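Local structure of ThiJ/PfpI family protein (Pseudomonas syringae pv. tomato, 3EWN) at residues V87-G92 and L179-S184; G22-A27 and A187-Q192; G93-L98 and T234-A239; G126-G131 and A152-I157; A76-C81 and D103-A108. The protein is of unknown function but belongs to the ThiJ/DJ-1/PfpI family, related to the class I glutamine amidotransferases. All coordinates share one frame; numbering follows the deposited sequence.

Contact 1: V87-G92 and L179-S184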
# COMPACT_ATOMS: atom_id res chain seq x y z
N VAL A 87 -1.83 1.07 19.88
CA VAL A 87 -0.83 1.56 18.94
C VAL A 87 -1.10 2.97 18.42
O VAL A 87 -2.22 3.29 18.05
CB VAL A 87 -0.72 0.64 17.71
CG1 VAL A 87 0.33 1.19 16.75
CG2 VAL A 87 -0.37 -0.77 18.13
N LEU A 88 -0.06 3.80 18.42
CA LEU A 88 -0.15 5.15 17.88
C LEU A 88 0.78 5.06 16.68
O LEU A 88 1.89 4.57 16.80
CB LEU A 88 0.38 6.19 18.87
CG LEU A 88 0.43 7.64 18.37
CD1 LEU A 88 -0.97 8.12 17.95
CD2 LEU A 88 0.99 8.54 19.45
N PHE A 89 0.32 5.52 15.51
CA PHE A 89 1.13 5.42 14.30
C PHE A 89 1.12 6.68 13.45
O PHE A 89 0.10 7.33 13.32
CB PHE A 89 0.60 4.25 13.45
CG PHE A 89 1.15 4.20 12.06
CD1 PHE A 89 2.31 3.48 11.77
CD2 PHE A 89 0.52 4.88 11.02
CE1 PHE A 89 2.83 3.44 10.48
CE2 PHE A 89 1.03 4.85 9.72
CZ PHE A 89 2.18 4.12 9.45
N ALA A 90 2.28 6.99 12.85
CA ALA A 90 2.38 8.15 11.97
C ALA A 90 3.08 7.79 10.67
O ALA A 90 4.16 7.20 10.68
CB ALA A 90 3.14 9.28 12.66
N PRO A 91 2.45 8.12 9.53
CA PRO A 91 3.03 7.84 8.21
C PRO A 91 3.93 9.00 7.79
O PRO A 91 3.94 10.05 8.45
CB PRO A 91 1.80 7.73 7.32
CG PRO A 91 0.90 8.79 7.89
CD PRO A 91 1.05 8.56 9.40
N GLY A 92 4.65 8.81 6.70
CA GLY A 92 5.55 9.84 6.20
C GLY A 92 5.06 10.64 5.00
O GLY A 92 3.86 10.67 4.69
N LEU A 179 5.39 -2.52 5.18
CA LEU A 179 4.87 -3.88 5.14
C LEU A 179 5.61 -4.79 6.11
O LEU A 179 5.00 -5.61 6.80
CB LEU A 179 4.98 -4.44 3.73
CG LEU A 179 4.00 -3.88 2.71
CD1 LEU A 179 4.39 -4.34 1.31
CD2 LEU A 179 2.59 -4.35 3.06
N ASP A 180 6.93 -4.66 6.16
CA ASP A 180 7.72 -5.49 7.07
C ASP A 180 7.45 -5.07 8.50
O ASP A 180 7.37 -5.91 9.41
CB ASP A 180 9.21 -5.39 6.71
CG ASP A 180 9.51 -5.98 5.34
OD1 ASP A 180 8.84 -6.97 4.99
OD2 ASP A 180 10.39 -5.46 4.63
N PHE A 181 7.31 -3.77 8.70
CA PHE A 181 6.99 -3.23 10.01
C PHE A 181 5.64 -3.80 10.44
O PHE A 181 5.47 -4.27 11.57
CB PHE A 181 6.92 -1.70 9.90
CG PHE A 181 6.05 -1.06 10.95
CD1 PHE A 181 6.51 -0.90 12.25
CD2 PHE A 181 4.77 -0.64 10.63
CE1 PHE A 181 5.70 -0.33 13.22
CE2 PHE A 181 3.95 -0.07 11.60
CZ PHE A 181 4.41 0.09 12.90
N GLY A 182 4.67 -3.75 9.52
CA GLY A 182 3.33 -4.24 9.81
C GLY A 182 3.25 -5.72 10.15
O GLY A 182 2.61 -6.11 11.12
N LEU A 183 3.89 -6.56 9.34
CA LEU A 183 3.86 -7.99 9.58
C LEU A 183 4.47 -8.32 10.94
O LEU A 183 3.99 -9.20 11.66
CB LEU A 183 4.60 -8.73 8.46
CG LEU A 183 4.46 -10.26 8.42
CD1 LEU A 183 2.99 -10.65 8.26
CD2 LEU A 183 5.28 -10.80 7.25
N SER A 184 5.54 -7.62 11.28
CA SER A 184 6.18 -7.84 12.57
C SER A 184 5.24 -7.41 13.69
O SER A 184 5.17 -8.05 14.73
CB SER A 184 7.49 -7.06 12.65
OG SER A 184 8.47 -7.64 11.81
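Phe89 and Phe181 meet because both rings swing out trans to their own main-chain nitrogens, with chi1 at 168° and 155°. Phe89 extends its ring from strand 87-90 toward helix 177-189, and Phe181 extends its own from the first turns of that helix toward the strand. The backbones stay well apart, with 10.9 Å between Phe89 CA and Gly182 CA, and the two rings span the gap. Few ring atoms touch: CE2 of Phe181 lies 3.9 Å from both CE1 and CD1 of Phe89. CZ of Phe181 comes to 4.1 Å from CD1 of Phe89, so the touch involves a short flank of each ring. The planes are inclined by only 28°, yet they have slid past one another until the centroids of Phe89 and Phe181 are 6.0 Å apart. Overlap is therefore slight, and neither a full offset stack nor a T-shaped pair results. Both rings also rest on Thr121 of strand 119-123, while Phe89 reaches Pro42 of helix 36-46, so that the pair forms part of the layer between sheet and helices. The same helix 177-189 also meets a neighbouring subunit, where Leu179 packs on Leu179 of that chain. The contact illustrates how an alpha/beta sandwich is held at a distance: two long, flat, buried side chains join a central strand to a covering helix. No hydrogen bond crosses between the segments, so the link depends on dispersion and exclusion of water, and the slight overlap suggests that ring stacking adds little.

Contact 2: G22-A27 and A187-Q192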
# COMPACT_ATOMS: atom_id res chain seq x y z
N GLY A 22 -8.92 -10.29 19.18
CA GLY A 22 -8.16 -9.29 19.90
C GLY A 22 -9.03 -8.07 20.12
O GLY A 22 -10.15 -8.01 19.63
N ASP A 23 -8.51 -7.08 20.85
CA ASP A 23 -9.28 -5.87 21.12
C ASP A 23 -8.40 -4.63 21.05
O ASP A 23 -8.62 -3.66 21.77
CB ASP A 23 -9.92 -5.97 22.51
CG ASP A 23 -8.90 -5.93 23.63
OD1 ASP A 23 -7.81 -6.54 23.47
OD2 ASP A 23 -9.17 -5.30 24.66
N GLU A 24 -7.41 -4.67 20.16
CA GLU A 24 -6.49 -3.55 20.01
C GLU A 24 -7.16 -2.26 19.54
O GLU A 24 -8.10 -2.29 18.74
CB GLU A 24 -5.37 -3.90 19.03
CG GLU A 24 -4.50 -5.08 19.46
CD GLU A 24 -4.99 -6.42 18.92
OE1 GLU A 24 -6.13 -6.49 18.41
OE2 GLU A 24 -4.23 -7.40 19.01
N GLN A 25 -6.66 -1.14 20.04
CA GLN A 25 -7.14 0.18 19.67
C GLN A 25 -5.96 0.78 18.93
O GLN A 25 -4.93 1.06 19.53
CB GLN A 25 -7.45 1.02 20.92
CG GLN A 25 -8.52 0.42 21.81
CD GLN A 25 -9.85 0.28 21.11
OE1 GLN A 25 -10.34 1.22 20.49
NE2 GLN A 25 -10.44 -0.91 21.20
N ILE A 26 -6.11 0.98 17.62
CA ILE A 26 -5.03 1.47 16.79
C ILE A 26 -5.35 2.81 16.13
O ILE A 26 -6.30 2.90 15.35
CB ILE A 26 -4.70 0.42 15.70
CG1 ILE A 26 -4.30 -0.90 16.36
CG2 ILE A 26 -3.60 0.93 14.78
CD1 ILE A 26 -4.27 -2.10 15.43
N ALA A 27 -4.56 3.83 16.44
CA ALA A 27 -4.78 5.15 15.86
C ALA A 27 -3.70 5.44 14.82
O ALA A 27 -2.51 5.41 15.12
CB ALA A 27 -4.76 6.22 16.94
N ALA A 187 2.63 -10.08 14.48
CA ALA A 187 3.14 -11.17 15.30
C ALA A 187 3.30 -10.71 16.75
O ALA A 187 3.04 -11.47 17.69
CB ALA A 187 4.48 -11.66 14.76
N GLU A 188 3.74 -9.47 16.93
CA GLU A 188 3.93 -8.89 18.26
C GLU A 188 2.60 -8.84 19.01
O GLU A 188 2.52 -9.23 20.18
CB GLU A 188 4.51 -7.48 18.14
CG GLU A 188 4.59 -6.67 19.45
CD GLU A 188 5.53 -7.28 20.47
OE1 GLU A 188 6.44 -8.03 20.07
OE2 GLU A 188 5.38 -6.99 21.67
N LEU A 189 1.57 -8.38 18.33
CA LEU A 189 0.24 -8.25 18.91
C LEU A 189 -0.49 -9.58 19.13
O LEU A 189 -1.21 -9.75 20.12
CB LEU A 189 -0.61 -7.32 18.05
CG LEU A 189 -0.07 -5.88 17.99
CD1 LEU A 189 -0.81 -5.08 16.93
CD2 LEU A 189 -0.20 -5.24 19.36
N ARG A 190 -0.32 -10.52 18.21
CA ARG A 190 -0.96 -11.83 18.32
C ARG A 190 0.18 -12.84 18.47
O ARG A 190 0.78 -12.94 19.53
CB ARG A 190 -1.81 -12.11 17.08
CG ARG A 190 -2.92 -11.07 16.86
CD ARG A 190 -3.86 -10.97 18.06
NE ARG A 190 -4.84 -9.90 17.90
CZ ARG A 190 -5.98 -10.00 17.22
NH1 ARG A 190 -6.30 -11.14 16.61
NH2 ARG A 190 -6.78 -8.95 17.12
N ASP A 191 0.47 -13.61 17.42
CA ASP A 191 1.59 -14.54 17.48
C ASP A 191 2.13 -14.76 16.07
O ASP A 191 1.58 -14.23 15.11
CB ASP A 191 1.22 -15.86 18.18
CG ASP A 191 0.31 -16.76 17.36
OD1 ASP A 191 0.04 -16.46 16.18
OD2 ASP A 191 -0.12 -17.80 17.91
N GLN A 192 3.20 -15.53 15.94
CA GLN A 192 3.79 -15.74 14.62
C GLN A 192 2.88 -16.46 13.63
O GLN A 192 2.89 -16.16 12.44
CB GLN A 192 5.11 -16.50 14.74
CG GLN A 192 5.84 -16.59 13.41
CD GLN A 192 7.24 -17.14 13.56
OE1 GLN A 192 7.91 -16.89 14.55
NE2 GLN A 192 7.69 -17.88 12.55
O HOH W 1 -2.79 -7.60 21.28
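A side-on, two-pronged salt bridge between Glu24 and Arg190 joins the lead-in to strand 25-29 to the residue at which helix 177-189 gives way to loop. NE of Arg190 donates to OE2 of Glu24 at 2.8 Å, and NH2 donates to OE1 at 2.9 Å. Both bonds are almost straight, at 175° and 178°, and each oxygen offers the lone pair on the side of its twin. Carboxylate and guanidinium lie 8° from coplanar, a geometry that fixes the rotation of both groups in one plane. Each chain bends at chi2, which turns the two ends to face one another. Gly22 lies over one face of the guanidinium, its CA 3.1 Å from NH2 of Arg190, and with no side chain it can approach this closely. OE2 of Glu24 has further company: a water donates to it at 2.7 Å and also to Leu189 O at 2.9 Å, while CB of Leu189 lies 3.7 Å from OE2. The buried carboxylate is thus gripped from several directions, which would probably favour its charged form. Arg190 also donates to the backbone oxygens of Met50 and Pro19, tying in the loop before strand 53-58 and an earlier part of the N-terminal lead-in. Beyond it, Asp191 caps the start of helix 192-201 through Tyr194 N, and Ala187 packs on Phe210 of a neighbouring subunit. Strand 25-29 itself continues into the sheet between strands 53-58 and 87-90.

Contact 3: G93-L98 and T234-A239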
# COMPACT_ATOMS: atom_id res chain seq x y z
N GLY A 93 6.01 11.26 4.32
CA GLY A 93 5.74 12.10 3.17
C GLY A 93 6.86 13.13 3.14
O GLY A 93 7.92 12.88 3.70
N THR A 94 6.65 14.29 2.51
CA THR A 94 7.70 15.30 2.48
C THR A 94 7.23 16.63 3.07
O THR A 94 7.19 16.78 4.29
CB THR A 94 8.22 15.52 1.04
OG1 THR A 94 7.13 15.84 0.18
CG2 THR A 94 8.89 14.25 0.53
N ASP A 95 6.88 17.59 2.21
CA ASP A 95 6.42 18.88 2.71
C ASP A 95 5.21 18.73 3.63
O ASP A 95 5.06 19.48 4.59
CB ASP A 95 6.08 19.83 1.56
CG ASP A 95 7.33 20.39 0.87
OD1 ASP A 95 8.41 20.36 1.49
OD2 ASP A 95 7.21 20.88 -0.27
N GLY A 96 4.35 17.76 3.32
CA GLY A 96 3.17 17.54 4.15
C GLY A 96 3.55 17.05 5.54
O GLY A 96 2.89 17.37 6.53
N THR A 97 4.63 16.28 5.60
CA THR A 97 5.14 15.72 6.85
C THR A 97 5.80 16.81 7.69
O THR A 97 5.67 16.82 8.92
CB THR A 97 6.17 14.62 6.56
OG1 THR A 97 5.56 13.60 5.75
CG2 THR A 97 6.68 14.01 7.87
N LEU A 98 6.52 17.71 7.03
CA LEU A 98 7.18 18.81 7.73
C LEU A 98 6.10 19.71 8.32
O LEU A 98 6.24 20.22 9.43
CB LEU A 98 8.07 19.59 6.76
CG LEU A 98 9.23 18.80 6.15
CD1 LEU A 98 9.87 19.61 5.03
CD2 LEU A 98 10.25 18.48 7.24
N THR A 234 15.92 16.92 2.67
CA THR A 234 16.94 16.59 3.66
C THR A 234 17.32 17.82 4.48
O THR A 234 17.40 17.75 5.71
CB THR A 234 18.21 16.04 3.01
OG1 THR A 234 17.91 14.82 2.33
CG2 THR A 234 19.28 15.77 4.07
N LYS A 235 17.55 18.94 3.81
CA LYS A 235 17.92 20.16 4.51
C LYS A 235 16.78 20.67 5.40
O LYS A 235 17.03 21.09 6.52
CB LYS A 235 18.36 21.24 3.52
CG LYS A 235 19.72 20.97 2.89
CD LYS A 235 20.21 22.13 2.03
CE LYS A 235 19.45 22.25 0.72
NZ LYS A 235 19.67 21.08 -0.17
N LYS A 236 15.55 20.63 4.90
CA LYS A 236 14.41 21.09 5.68
C LYS A 236 14.16 20.20 6.89
O LYS A 236 13.70 20.67 7.93
CB LYS A 236 13.15 21.16 4.81
CG LYS A 236 13.20 22.30 3.80
CD LYS A 236 12.14 22.14 2.71
CE LYS A 236 10.74 22.31 3.25
NZ LYS A 236 9.76 22.40 2.13
N ALA A 237 14.45 18.91 6.74
CA ALA A 237 14.29 17.97 7.85
C ALA A 237 15.31 18.33 8.92
O ALA A 237 14.98 18.41 10.10
CB ALA A 237 14.51 16.54 7.37
N ASP A 238 16.56 18.54 8.51
CA ASP A 238 17.60 18.91 9.47
C ASP A 238 17.22 20.21 10.19
O ASP A 238 17.43 20.34 11.39
CB ASP A 238 18.95 19.10 8.78
CG ASP A 238 19.61 17.78 8.39
OD1 ASP A 238 19.31 16.75 9.05
OD2 ASP A 238 20.43 17.77 7.46
N ALA A 239 16.67 21.16 9.45
CA ALA A 239 16.27 22.44 10.04
C ALA A 239 15.16 22.22 11.06
O ALA A 239 15.17 22.81 12.14
CB ALA A 239 15.79 23.40 8.94
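Lys236 is the first residue of 234-239 to meet the other segment, and it does so along most of its length. Its CB lies 3.6 Å from CD1 of Leu98. Farther out, CE of Lys236 is modelled 3.3 Å from CD1 of Leu98, tighter than usual and of doubtful exactness. A bend at chi3, 68°, turns the end of the chain so that NZ reaches OD1 of Asp95, near the start of helix 95-100. The salt bridge from Lys236 NZ to Asp95 OD1 is modelled at 2.5 Å, and its exact length is doubtful. The ammonium approaches from above the carboxylate, 45° out of its plane. Ala237 follows, and here the backbone does the touching: CD2 of Leu98 lies 4.1 Å from Ala237 CA. The small residue goes with a close approach of the helices, 7.2 Å between the CA atoms of Leu98 and Ala237. Phe233 and Leu240, on the same C-terminal helix, also touch Leu98. The example combines two chemistries across one helix pair. A buried leucine is covered by lysine methylenes and helix backbone, while the charged ends pair at the exposed margin, where solvent would probably make the ionic contribution modest.

Contact 4: G126-G131 and A152-I157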
# COMPACT_ATOMS: atom_id res chain seq x y z
N GLY A 126 7.65 9.53 8.93
CA GLY A 126 6.72 9.68 10.03
C GLY A 126 7.47 9.80 11.35
O GLY A 126 6.95 10.34 12.32
N SER A 127 8.70 9.29 11.39
CA SER A 127 9.47 9.36 12.62
C SER A 127 9.89 10.80 12.95
O SER A 127 10.33 11.08 14.06
CB SER A 127 10.69 8.43 12.56
OG SER A 127 11.33 8.47 11.30
N LEU A 128 9.75 11.71 11.99
CA LEU A 128 10.09 13.12 12.25
C LEU A 128 8.96 13.67 13.12
O LEU A 128 9.19 14.53 13.98
CB LEU A 128 10.16 13.93 10.95
CG LEU A 128 11.25 13.62 9.91
CD1 LEU A 128 11.09 14.59 8.74
CD2 LEU A 128 12.64 13.74 10.52
N ILE A 129 7.75 13.17 12.90
CA ILE A 129 6.60 13.61 13.68
C ILE A 129 6.74 13.09 15.11
O ILE A 129 6.49 13.83 16.06
CB ILE A 129 5.27 13.11 13.05
CG1 ILE A 129 5.07 13.78 11.68
CG2 ILE A 129 4.10 13.41 13.98
CD1 ILE A 129 3.89 13.21 10.88
N LEU A 130 7.14 11.83 15.26
CA LEU A 130 7.33 11.23 16.58
C LEU A 130 8.41 12.01 17.33
O LEU A 130 8.29 12.27 18.53
CB LEU A 130 7.77 9.77 16.48
CG LEU A 130 6.85 8.73 15.85
CD1 LEU A 130 7.46 7.35 16.04
CD2 LEU A 130 5.47 8.79 16.50
N GLY A 131 9.47 12.36 16.62
CA GLY A 131 10.56 13.09 17.24
C GLY A 131 10.15 14.49 17.65
O GLY A 131 10.42 14.92 18.77
N ALA A 152 18.38 12.74 15.15
CA ALA A 152 19.27 13.02 16.27
C ALA A 152 18.92 14.34 16.94
O ALA A 152 19.13 14.52 18.14
CB ALA A 152 20.72 13.05 15.78
N GLY A 153 18.39 15.27 16.15
CA GLY A 153 18.02 16.57 16.69
C GLY A 153 16.86 16.50 17.67
O GLY A 153 16.67 17.42 18.47
N PHE A 154 16.09 15.42 17.61
CA PHE A 154 14.96 15.24 18.51
C PHE A 154 15.34 14.36 19.69
O PHE A 154 14.49 13.97 20.48
CB PHE A 154 13.79 14.58 17.76
CG PHE A 154 13.27 15.39 16.61
CD1 PHE A 154 12.73 16.66 16.81
CD2 PHE A 154 13.28 14.87 15.32
CE1 PHE A 154 12.23 17.41 15.75
CE2 PHE A 154 12.78 15.60 14.25
CZ PHE A 154 12.25 16.87 14.46
N GLY A 155 16.63 14.04 19.79
CA GLY A 155 17.10 13.21 20.89
C GLY A 155 17.10 11.73 20.60
O GLY A 155 17.37 10.91 21.49
N ALA A 156 16.80 11.36 19.36
CA ALA A 156 16.78 9.96 18.97
C ALA A 156 18.16 9.51 18.52
O ALA A 156 19.07 10.33 18.35
CB ALA A 156 15.76 9.74 17.85
N ILE A 157 18.32 8.20 18.35
CA ILE A 157 19.57 7.63 17.90
C ILE A 157 19.29 7.06 16.52
O ILE A 157 18.71 5.98 16.39
CB ILE A 157 20.06 6.50 18.84
CG1 ILE A 157 20.30 7.07 20.24
CG2 ILE A 157 21.34 5.89 18.30
CD1 ILE A 157 20.62 6.01 21.27
O HOH W 2 11.80 13.15 20.48
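Leu128, the first residue of 126-131 to meet Phe154, touches the far end of its ring with both side chain and backbone. CD2 of Leu128 stands 4.2 Å from CE2 of Phe154, and Leu128 O lies 3.8 Å from the same CE2 of Phe154, approaching obliquely. One turn later Gly131 makes the more intimate contact. Its carbonyl carbon sits 3.3 Å above one face of the Phe154 ring, displaced toward the rim, with 3.4 Å between Gly131 C and Phe154 CG. Lacking a side chain, Gly131 lets the ring lie directly against the helix backbone, and the CA atoms of Gly131 and Phe154 are only 5.1 Å apart. With CG anti to its own carbonyl carbon (chi1 -61°), Phe154 turns its ring toward the helix, where Gly131 lies over it. A water fastens the same spot, donating to Gly131 O and to Phe154 O, each at 2.8 Å; no direct hydrogen bond joins the segments, and the water bridges them. Around them, Phe233 touches Leu128 and Leu240 touches Phe154, so helix 231-240 also borders the contact. Helix 126-132 follows strand 119-123 and Cys124. That strand-turn-helix position is consistent with the nucleophile elbow of DJ-1/PfpI relatives, although no catalytic role is established here. The contact itself is a ring from a short 3-10 turn set with part of one face against the backbone of a helix at a glycine.

Contact 5: A76-C81 and D103-A108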
# COMPACT_ATOMS: atom_id res chain seq x y z
N ALA A 76 -11.74 9.92 12.64
CA ALA A 76 -11.61 10.50 13.97
C ALA A 76 -10.76 11.76 13.91
O ALA A 76 -9.96 11.93 13.00
CB ALA A 76 -10.98 9.48 14.92
N THR A 77 -10.95 12.63 14.89
CA THR A 77 -10.18 13.86 15.00
C THR A 77 -9.35 13.73 16.27
O THR A 77 -9.52 12.77 17.02
CB THR A 77 -11.09 15.10 15.13
OG1 THR A 77 -11.85 15.00 16.34
CG2 THR A 77 -12.04 15.18 13.94
N PHE A 78 -8.47 14.69 16.51
CA PHE A 78 -7.64 14.64 17.71
C PHE A 78 -8.53 14.64 18.95
O PHE A 78 -8.10 14.21 20.03
CB PHE A 78 -6.70 15.85 17.77
CG PHE A 78 -5.80 15.97 16.57
CD1 PHE A 78 -5.36 14.84 15.89
CD2 PHE A 78 -5.37 17.22 16.13
CE1 PHE A 78 -4.51 14.95 14.79
CE2 PHE A 78 -4.51 17.34 15.04
CZ PHE A 78 -4.09 16.21 14.37
N GLY A 79 -9.76 15.10 18.79
CA GLY A 79 -10.69 15.14 19.91
C GLY A 79 -11.49 13.87 20.11
O GLY A 79 -11.80 13.51 21.25
N THR A 80 -11.84 13.18 19.03
CA THR A 80 -12.62 11.95 19.16
C THR A 80 -11.79 10.67 19.20
O THR A 80 -12.32 9.58 19.42
CB THR A 80 -13.67 11.83 18.03
OG1 THR A 80 -13.01 11.79 16.76
CG2 THR A 80 -14.63 13.02 18.07
N CYS A 81 -10.48 10.80 19.00
CA CYS A 81 -9.62 9.62 19.06
C CYS A 81 -9.51 9.17 20.52
O CYS A 81 -9.34 9.99 21.41
CB CYS A 81 -8.22 9.97 18.54
SG CYS A 81 -7.03 8.60 18.61
N ASP A 103 3.01 21.54 13.22
CA ASP A 103 1.67 21.96 13.62
C ASP A 103 1.46 21.72 15.12
O ASP A 103 1.49 20.59 15.59
CB ASP A 103 0.63 21.20 12.81
CG ASP A 103 -0.79 21.62 13.13
OD1 ASP A 103 -1.15 22.77 12.81
OD2 ASP A 103 -1.53 20.81 13.72
N ALA A 104 1.23 22.80 15.86
CA ALA A 104 1.03 22.71 17.31
C ALA A 104 -0.04 21.72 17.75
O ALA A 104 0.18 20.93 18.67
CB ALA A 104 0.72 24.09 17.88
N GLU A 105 -1.20 21.74 17.10
CA GLU A 105 -2.28 20.84 17.47
C GLU A 105 -1.92 19.38 17.22
O GLU A 105 -2.21 18.52 18.05
CB GLU A 105 -3.57 21.18 16.72
CG GLU A 105 -4.76 20.35 17.18
CD GLU A 105 -6.08 20.81 16.59
OE1 GLU A 105 -7.11 20.15 16.85
OE2 GLU A 105 -6.09 21.83 15.88
N THR A 106 -1.28 19.11 16.09
CA THR A 106 -0.88 17.75 15.76
C THR A 106 0.14 17.24 16.78
O THR A 106 0.02 16.12 17.28
CB THR A 106 -0.28 17.67 14.35
OG1 THR A 106 -1.27 18.07 13.39
CG2 THR A 106 0.17 16.25 14.02
N LEU A 107 1.13 18.06 17.10
CA LEU A 107 2.15 17.65 18.06
C LEU A 107 1.55 17.40 19.44
O LEU A 107 1.91 16.44 20.11
CB LEU A 107 3.25 18.71 18.16
CG LEU A 107 4.10 18.91 16.90
CD1 LEU A 107 5.15 19.99 17.15
CD2 LEU A 107 4.77 17.59 16.51
N ALA A 108 0.63 18.27 19.86
CA ALA A 108 -0.00 18.13 21.17
C ALA A 108 -0.73 16.79 21.25
O ALA A 108 -0.67 16.10 22.27
CB ALA A 108 -0.98 19.28 21.40
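The capped N-terminus of helix 104-114, with Asp103 at the N-cap, receives the ring of Phe78. The ring comes edge-on to Glu105: CD2 of Phe78 is 3.4 Å from CG of Glu105 and 3.5 Å from OE1. Glu105 reaches it with an extended chain, CG lying trans to the backbone nitrogen (chi1 -175°), and its carboxylate plane stands 71° from the ring, well away from stacking. The ring's tip goes to Thr106, whose OG1 lies 3.5 Å from CZ of Phe78. That hydroxyl is already engaged, since Thr106 OG1 donates to OD2 of Asp103 at 2.8 Å and Thr106 N donates to the same oxygen at 2.9 Å. The two donors arrive from opposite faces of the carboxylate and fix its rotation, while OD1 of Asp103 forms a salt bridge with Lys59. A nearby lysine and the helix start would probably both stabilise the negative charge. In the turn that carries Phe78, two threonines bond reciprocally: Thr80 N donates to Thr77 OG1 at 3.2 Å, an ST motif, and Thr77 N donates to Thr80 OG1 at 2.9 Å. The Phe78 ring also stacks with that of Phe109 and touches Val57 and Leu29 in the sheet. An aspartate N-cap with a threonine three residues on is a familiar helix start; here the capped turn packs against Phe78, which lies between edge strand 76-77 and a helix layered over the central sheet of the alpha/beta fold.

Overall arrangement
Contact 1 lies nearest the middle of the chain, about 3 Å from its centre, and the others spread around it. Contact 2 shares helix 177-189 with it, their centres about 12 Å apart, and strands 25-29 and 87-90 are bonded neighbours: Phe89 N lies 2.9 Å from Ala27 O. Contacts 3 and 4, also about 12 Å apart between centres, meet where Leu128 touches Leu98 and Ala237. Contact 5 reaches contact 2 through Cys81 and Ala27, and contact 4 through Leu107 and Ile129. Contacts 2 and 3 are about 31 Å apart, centre to centre. No active site is established; a glycerol, probably from crystallisation, bonds to Gly93 O in contact 3.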